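Local coordinates for protein type-iv like pilin ttha1219 (Thermus thermophilus, PDB 5G23) that probably acts as a type IV-like pilin in the cell-surface machinery for natural competence and DNA uptake, at residues 43-48 against 221-226. Sequence-based numbering, arbitrary orientation.
Sequences GRLADE and LRAEKL
No flat side-chain group enters the interface where Leu-45 meets Leu-221 and Ala-223: the guanidinium of Arg-222 and the carboxylate of Glu-224 leave from the other face of strand 221-226, and the contact is made by aliphatic carbons, chiefly methyls. The strand is a worked example of alternation, in which successive side chains leave from opposite faces of the sheet. On its far face Arg-222 forms salt bridges with Glu-143 and Asp-218, while Glu-224 hydrogen-bonds to Tyr-179, Thr-198 and the backbone of Gly-196. On the helix-facing side Leu-221 and Ala-223 supply the apolar part, and Lys-225 continues it with a charged chain.

Leu-45 does most of the touching. Its CG stands anti to the backbone N (chi1 -176°), which directs the branch toward the strand. CD2 of Leu-45 then reaches CD2 of Leu-221 at 3.8 Å and CB of Ala-223 at 3.9 Å, so one methyl serves two neighbours on the same strand face. The CG of Leu-45 also lies 4.0 Å from the Ala-223 CB. The two leucine side chains run past each other in opposite senses, meeting alongside through their CD2 methyls, and Val-184 of the adjoining strand packs against both.

Small residues allow a close approach beside this pair: the CA atoms of Ala-46 and Ala-223 are 6.0 Å apart, and CB of Ala-223 faces the backbone N of Ala-46 at 4.4 Å. Further along, NZ of Lys-225 makes a weak hydrogen bond to Ser-50 OG.

The short helical and strand axes approach to 8.1 Å and run in nearly the same direction, 27° apart. Helix 44-61, begun just after the N-cap Gly-43, is here laid against an outer strand, within this chain, of a four-stranded antiparallel sheet, the N-terminal helix-on-sheet packing characteristic of the type IV pilin fold.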
ATOM      1  N   GLY B  43      -8.697   7.346 -14.110  1.00 35.72           N
ATOM      2  CA  GLY B  43      -9.971   7.499 -13.411  1.00 31.19           C
ATOM      3  C   GLY B  43      -9.634   7.381 -11.937  1.00 25.87           C
ATOM      4  O   GLY B  43      -8.723   6.619 -11.538  1.00 24.35           O
ATOM      5  N   ARG B  44     -10.401   8.099 -11.133  1.00 22.38           N
ATOM      6  CA  ARG B  44     -10.245   8.084  -9.711  1.00 20.83           C
ATOM      7  C   ARG B  44     -10.393   6.685  -9.071  1.00 19.36           C
ATOM      8  O   ARG B  44      -9.569   6.256  -8.254  1.00 17.70           O
ATOM      9  CB  ARG B  44     -11.232   9.091  -9.100  1.00 20.75           C
ATOM     10  CG  ARG B  44     -11.154   9.192  -7.618  1.00 20.94           C
ATOM     11  CD  ARG B  44     -12.161  10.188  -7.059  1.00 22.39           C
ATOM     12  NE  ARG B  44     -12.146  10.197  -5.618  1.00 22.78           N
ATOM     13  CZ  ARG B  44     -13.062  10.768  -4.865  1.00 24.03           C
ATOM     14  NH1 ARG B  44     -14.036  11.430  -5.438  1.00 25.60           N
ATOM     15  NH2 ARG B  44     -12.973  10.748  -3.550  1.00 24.59           N
ATOM     16  N   LEU B  45     -11.418   5.962  -9.485  1.00 19.68           N
ATOM     17  CA  LEU B  45     -11.657   4.617  -8.958  1.00 19.12           C
ATOM     18  C   LEU B  45     -10.572   3.627  -9.401  1.00 18.59           C
ATOM     19  O   LEU B  45     -10.059   2.858  -8.569  1.00 15.73           O
ATOM     20  CB  LEU B  45     -13.061   4.144  -9.362  1.00 19.87           C
ATOM     21  CG  LEU B  45     -13.442   2.807  -8.795  1.00 19.91           C
ATOM     22  CD1 LEU B  45     -13.391   2.814  -7.286  1.00 20.12           C
ATOM     23  CD2 LEU B  45     -14.871   2.453  -9.248  1.00 21.24           C
ATOM     24  N   ALA B  46     -10.186   3.674 -10.686  1.00 18.68           N
ATOM     25  CA  ALA B  46      -9.074   2.872 -11.155  1.00 19.30           C
ATOM     26  C   ALA B  46      -7.791   3.129 -10.331  1.00 19.32           C
ATOM     27  O   ALA B  46      -7.094   2.179  -9.967  1.00 16.17           O
ATOM     28  CB  ALA B  46      -8.754   3.130 -12.629  1.00 21.08           C
ATOM     29  N   ASP B  47      -7.525   4.386 -10.006  1.00 19.78           N
ATOM     30  CA  ASP B  47      -6.313   4.741  -9.212  1.00 21.20           C
ATOM     31  C   ASP B  47      -6.424   4.179  -7.824  1.00 20.31           C
ATOM     32  O   ASP B  47      -5.429   3.665  -7.236  1.00 18.80           O
ATOM     33  CB  ASP B  47      -6.079   6.255  -9.161  1.00 24.47           C
ATOM     34  CG  ASP B  47      -5.613   6.820 -10.469  1.00 27.71           C
ATOM     35  OD1 ASP B  47      -5.198   6.065 -11.405  1.00 32.86           O
ATOM     36  OD2 ASP B  47      -5.658   8.065 -10.564  1.00 33.69           O
ATOM     37  N   GLU B  48      -7.636   4.140  -7.303  1.00 19.41           N
ATOM     38  CA  GLU B  48      -7.801   3.566  -5.962  1.00 20.08           C
ATOM     39  C   GLU B  48      -7.633   2.046  -5.957  1.00 17.34           C
ATOM     40  O   GLU B  48      -7.179   1.464  -4.981  1.00 16.46           O
ATOM     41  CB  GLU B  48      -9.166   3.823  -5.394  1.00 21.66           C
ATOM     42  CG  GLU B  48      -9.207   3.660  -3.905  1.00 25.54           C
ATOM     43  CD  GLU B  48     -10.554   4.094  -3.305  1.00 28.63           C
ATOM     44  OE1 GLU B  48     -11.526   4.484  -4.054  1.00 31.39           O
ATOM     45  OE2 GLU B  48     -10.605   4.098  -2.049  1.00 28.98           O
ATOM     46  N   LEU B 221     -20.781   3.966 -12.057  1.00 18.05           N
ATOM     47  CA  LEU B 221     -19.479   3.768 -12.700  1.00 18.85           C
ATOM     48  C   LEU B 221     -18.813   2.538 -12.085  1.00 17.52           C
ATOM     49  O   LEU B 221     -18.700   2.461 -10.864  1.00 15.85           O
ATOM     50  CB  LEU B 221     -18.590   4.983 -12.468  1.00 20.99           C
ATOM     51  CG  LEU B 221     -17.213   5.076 -13.106  1.00 23.84           C
ATOM     52  CD1 LEU B 221     -16.708   6.501 -13.228  1.00 26.17           C
ATOM     53  CD2 LEU B 221     -16.245   4.382 -12.189  1.00 26.17           C
ATOM     54  N   ARG B 222     -18.329   1.647 -12.930  1.00 16.64           N
ATOM     55  CA  ARG B 222     -17.642   0.434 -12.500  1.00 16.92           C
ATOM     56  C   ARG B 222     -16.235   0.374 -13.020  1.00 17.89           C
ATOM     57  O   ARG B 222     -15.956   0.859 -14.129  1.00 17.38           O
ATOM     58  CB  ARG B 222     -18.384  -0.811 -12.898  1.00 16.96           C
ATOM     59  CG  ARG B 222     -19.529  -1.099 -11.974  1.00 17.19           C
ATOM     60  CD  ARG B 222     -20.384  -2.318 -12.344  1.00 18.01           C
ATOM     61  NE  ARG B 222     -21.345  -2.405 -11.229  1.00 18.55           N
ATOM     62  CZ  ARG B 222     -22.453  -1.667 -11.083  1.00 19.19           C
ATOM     63  NH1 ARG B 222     -22.984  -0.981 -12.093  1.00 19.86           N
ATOM     64  NH2 ARG B 222     -23.111  -1.691  -9.932  1.00 18.97           N
ATOM     65  N   ALA B 223     -15.340  -0.145 -12.182  1.00 16.39           N
ATOM     66  CA  ALA B 223     -13.944  -0.406 -12.600  1.00 15.82           C
ATOM     67  C   ALA B 223     -13.491  -1.716 -11.930  1.00 15.38           C
ATOM     68  O   ALA B 223     -14.027  -2.102 -10.892  1.00 14.80           O
ATOM     69  CB  ALA B 223     -13.039   0.704 -12.185  1.00 16.35           C
ATOM     70  N   GLU B 224     -12.574  -2.381 -12.582  1.00 14.63           N
ATOM     71  CA  GLU B 224     -12.067  -3.670 -12.087  1.00 14.37           C
ATOM     72  C   GLU B 224     -10.578  -3.768 -12.228  1.00 14.28           C
ATOM     73  O   GLU B 224      -9.937  -2.997 -12.955  1.00 13.52           O
ATOM     74  CB  GLU B 224     -12.740  -4.825 -12.836  1.00 15.42           C
ATOM     75  CG  GLU B 224     -12.280  -4.878 -14.324  1.00 15.78           C
ATOM     76  CD  GLU B 224     -12.984  -5.899 -15.171  1.00 17.64           C
ATOM     77  OE1 GLU B 224     -13.849  -6.678 -14.664  1.00 18.38           O
ATOM     78  OE2 GLU B 224     -12.717  -5.873 -16.411  1.00 17.69           O
ATOM     79  N   LYS B 225      -9.976  -4.699 -11.487  1.00 13.99           N
ATOM     80  CA  LYS B 225      -8.603  -4.881 -11.588  1.00 14.72           C
ATOM     81  C   LYS B 225      -8.275  -6.351 -11.309  1.00 14.57           C
ATOM     82  O   LYS B 225      -8.747  -6.910 -10.351  1.00 14.23           O
ATOM     83  CB  LYS B 225      -7.822  -3.989 -10.648  1.00 15.59           C
ATOM     84  CG  LYS B 225      -6.344  -3.936 -11.061  1.00 16.85           C
ATOM     85  CD  LYS B 225      -5.586  -3.023 -10.154  1.00 19.31           C
ATOM     86  CE  LYS B 225      -4.111  -3.007 -10.503  1.00 20.19           C
ATOM     87  NZ  LYS B 225      -3.909  -2.249 -11.763  1.00 21.52           N
ATOM     88  N   LEU B 226      -7.486  -6.922 -12.203  1.00 13.71           N
ATOM     89  CA  LEU B 226      -6.869  -8.249 -12.013  1.00 13.70           C
ATOM     90  C   LEU B 226      -5.366  -8.068 -11.871  1.00 13.90           C
ATOM     91  O   LEU B 226      -4.738  -7.423 -12.711  1.00 14.31           O
ATOM     92  CB  LEU B 226      -7.141  -9.157 -13.197  1.00 14.21           C
ATOM     93  CG  LEU B 226      -6.506 -10.551 -13.213  1.00 15.56           C
ATOM     94  CD1 LEU B 226      -7.137 -11.426 -12.170  1.00 16.00           C
ATOM     95  CD2 LEU B 226      -6.628 -11.184 -14.568  1.00 17.04           C
TER